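Local coordinates for protein BIM1 (PDB 2QJX), which binds microtubules, including at their plus ends, this piece being its calponin-homology domain, at residues A37-Q41 with R54-N58. Residues are numbered along the deposited sequence; the frame is centred on the assembly and turned at random.
Sequences AAYCQ and RVKFN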
ATOM      1  N   ALA A  37      -4.531  -2.682  -0.250  1.00  9.53           N
ATOM      2  CA  ALA A  37      -5.029  -1.338  -0.525  1.00 10.68           C
ATOM      3  C   ALA A  37      -4.030  -0.242  -0.121  1.00 10.17           C
ATOM      4  O   ALA A  37      -3.722   0.655  -0.914  1.00 12.12           O
ATOM      5  CB  ALA A  37      -6.365  -1.131   0.184  1.00  9.10           C
ATOM      6  N   ALA A  38      -3.526  -0.312   1.107  1.00  9.11           N
ATOM      7  CA  ALA A  38      -2.566   0.679   1.585  1.00 11.81           C
ATOM      8  C   ALA A  38      -1.298   0.678   0.734  1.00 12.88           C
ATOM      9  O   ALA A  38      -0.750   1.739   0.430  1.00 12.58           O
ATOM     10  CB  ALA A  38      -2.217   0.413   3.054  1.00 13.10           C
ATOM     11  N   TYR A  39      -0.825  -0.508   0.354  1.00 11.64           N
ATOM     12  CA  TYR A  39       0.377  -0.612  -0.473  1.00 13.36           C
ATOM     13  C   TYR A  39       0.180   0.165  -1.771  1.00 12.95           C
ATOM     14  O   TYR A  39       1.063   0.908  -2.208  1.00 12.16           O
ATOM     15  CB  TYR A  39       0.675  -2.080  -0.797  1.00 13.77           C
ATOM     16  CG  TYR A  39       1.011  -2.934   0.407  1.00 13.06           C
ATOM     17  CD1 TYR A  39       0.828  -4.316   0.371  1.00 14.52           C
ATOM     18  CD2 TYR A  39       1.507  -2.365   1.581  1.00 11.24           C
ATOM     19  CE1 TYR A  39       1.124  -5.111   1.476  1.00 12.19           C
ATOM     20  CE2 TYR A  39       1.812  -3.151   2.692  1.00 10.83           C
ATOM     21  CZ  TYR A  39       1.615  -4.522   2.633  1.00 11.37           C
ATOM     22  OH  TYR A  39       1.896  -5.301   3.734  1.00 13.19           O
ATOM     23  N   CYS A  40      -0.981  -0.020  -2.392  1.00 12.35           N
ATOM     24  CA  CYS A  40      -1.291   0.678  -3.632  1.00 12.69           C
ATOM     25  C   CYS A  40      -1.230   2.182  -3.431  1.00 12.78           C
ATOM     26  O   CYS A  40      -0.634   2.890  -4.237  1.00 12.70           O
ATOM     27  CB  CYS A  40      -2.696   0.322  -4.130  1.00 11.31           C
ATOM     28  SG  CYS A  40      -2.832  -1.287  -4.922  1.00 12.72           S
ATOM     29  N   GLN A  41      -1.861   2.676  -2.369  1.00 11.31           N
ATOM     30  CA  GLN A  41      -1.863   4.115  -2.151  1.00 12.22           C
ATOM     31  C   GLN A  41      -0.512   4.690  -1.766  1.00 13.89           C
ATOM     32  O   GLN A  41      -0.248   5.864  -2.024  1.00 14.94           O
ATOM     33  CB  GLN A  41      -2.924   4.535  -1.131  1.00 11.92           C
ATOM     34  CG  GLN A  41      -2.999   6.058  -1.013  1.00 11.70           C
ATOM     35  CD  GLN A  41      -4.332   6.566  -0.532  1.00 11.94           C
ATOM     36  OE1 GLN A  41      -4.960   5.968   0.340  1.00 11.10           O
ATOM     37  NE2 GLN A  41      -4.766   7.694  -1.085  1.00 11.00           N
ATOM     38  N   ARG A  54     -10.272   2.113  -8.680  1.00 13.37           N
ATOM     39  CA  ARG A  54     -10.442   0.672  -8.839  1.00 13.86           C
ATOM     40  C   ARG A  54      -9.801  -0.163  -7.738  1.00 14.63           C
ATOM     41  O   ARG A  54      -9.956  -1.391  -7.692  1.00 12.81           O
ATOM     42  CB  ARG A  54      -9.935   0.267 -10.229  1.00 13.43           C
ATOM     43  CG  ARG A  54     -10.831   0.806 -11.349  1.00 16.29           C
ATOM     44  CD  ARG A  54     -10.172   0.702 -12.716  1.00 20.55           C
ATOM     45  NE  ARG A  54      -9.678   2.000 -13.168  1.00 23.00           N
ATOM     46  CZ  ARG A  54      -8.639   2.163 -13.984  1.00 23.77           C
ATOM     47  NH1 ARG A  54      -7.979   1.108 -14.439  1.00 22.58           N
ATOM     48  NH2 ARG A  54      -8.250   3.382 -14.333  1.00 22.45           N
ATOM     49  N   VAL A  55      -9.088   0.512  -6.846  1.00 15.09           N
ATOM     50  CA  VAL A  55      -8.469  -0.151  -5.712  1.00 15.80           C
ATOM     51  C   VAL A  55      -9.592  -0.347  -4.701  1.00 17.77           C
ATOM     52  O   VAL A  55     -10.316   0.600  -4.390  1.00 19.70           O
ATOM     53  CB  VAL A  55      -7.369   0.732  -5.080  1.00 15.95           C
ATOM     54  CG1 VAL A  55      -6.878   0.112  -3.770  1.00 14.53           C
ATOM     55  CG2 VAL A  55      -6.215   0.892  -6.056  1.00 14.76           C
ATOM     56  N   LYS A  56      -9.765  -1.573  -4.219  1.00 18.12           N
ATOM     57  CA  LYS A  56     -10.798  -1.862  -3.231  1.00 19.15           C
ATOM     58  C   LYS A  56     -10.179  -1.488  -1.897  1.00 18.75           C
ATOM     59  O   LYS A  56      -9.605  -2.327  -1.194  1.00 12.80           O
ATOM     60  CB  LYS A  56     -11.168  -3.347  -3.260  1.00 21.37           C
ATOM     61  CG  LYS A  56     -11.663  -3.826  -4.621  1.00 27.01           C
ATOM     62  CD  LYS A  56     -12.874  -3.026  -5.076  1.00 30.64           C
ATOM     63  CE  LYS A  56     -13.232  -3.312  -6.523  1.00 34.11           C
ATOM     64  NZ  LYS A  56     -14.294  -2.389  -7.020  1.00 35.57           N
ATOM     65  N   PHE A  57     -10.297  -0.209  -1.557  1.00 18.83           N
ATOM     66  CA  PHE A  57      -9.695   0.302  -0.344  1.00 21.10           C
ATOM     67  C   PHE A  57     -10.196  -0.288   0.957  1.00 21.31           C
ATOM     68  O   PHE A  57      -9.403  -0.579   1.853  1.00 23.09           O
ATOM     69  CB  PHE A  57      -9.814   1.824  -0.291  1.00 23.24           C
ATOM     70  CG  PHE A  57      -8.670   2.467   0.408  1.00 24.08           C
ATOM     71  CD1 PHE A  57      -7.433   2.570  -0.221  1.00 24.93           C
ATOM     72  CD2 PHE A  57      -8.789   2.873   1.731  1.00 25.62           C
ATOM     73  CE1 PHE A  57      -6.328   3.058   0.454  1.00 25.66           C
ATOM     74  CE2 PHE A  57      -7.686   3.366   2.421  1.00 27.19           C
ATOM     75  CZ  PHE A  57      -6.451   3.458   1.780  1.00 25.38           C
ATOM     76  N   ASN A  58     -11.506  -0.464   1.069  1.00 21.18           N
ATOM     77  CA  ASN A  58     -12.091  -1.023   2.275  1.00 22.10           C
ATOM     78  C   ASN A  58     -12.641  -2.416   1.980  1.00 23.18           C
ATOM     79  O   ASN A  58     -13.813  -2.694   2.202  1.00 22.30           O
ATOM     80  CB  ASN A  58     -13.194  -0.090   2.785  1.00 20.70           C
ATOM     81  CG  ASN A  58     -12.655   1.273   3.178  1.00 21.71           C
ATOM     82  OD1 ASN A  58     -11.916   1.402   4.156  1.00 16.89           O
ATOM     83  ND2 ASN A  58     -13.006   2.299   2.406  1.00 16.89           N
TER
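Phe57 and Ala37 meet where the loop between helices 37-47 and 62-78 folds back over the first turn of helix 37-47, inside the all-helical calponin-homology fold of this EB1-family protein. No hydrogen bond joins the two segments; van der Waals packing, of side chains on one another and on the loop backbone, carries the contact. The methyl of Ala37 sits against the loop backbone, CB lying 3.5 Å from the carbonyl O of Phe57 and 3.9 Å from ring atom CD1 of the same residue. An inverse gamma turn centred on Lys56 bends the chain here, between the two loop residues that pack on the helix. Val55 straddles the helix turn with its two methyls: CG1, anti to the backbone N (chi1 171°), comes 4.0 Å from Ala37 CA, while CG2 lies 4.1 Å from Cys40 CB. An alanine in place of Val55 would probably open a gap beside Ala37 and Cys40, where the two methyls now lie. Val55 also touches Asn68 and Ile71 of helix 62-78. Farther along, the Gln41 amide stands nearly upright to the Phe57 ring, their planes 80° apart. Its OE1 accepts a hydrogen bond from Arg124, and NE2 is bonded to Tyr118 OH and Pro120 O, which together fix the rotation of this buried amide. Gln41 OE1 lies obliquely to the ring, 3.2 Å from Phe57 CE1 and 3.3 Å from Phe57 CZ.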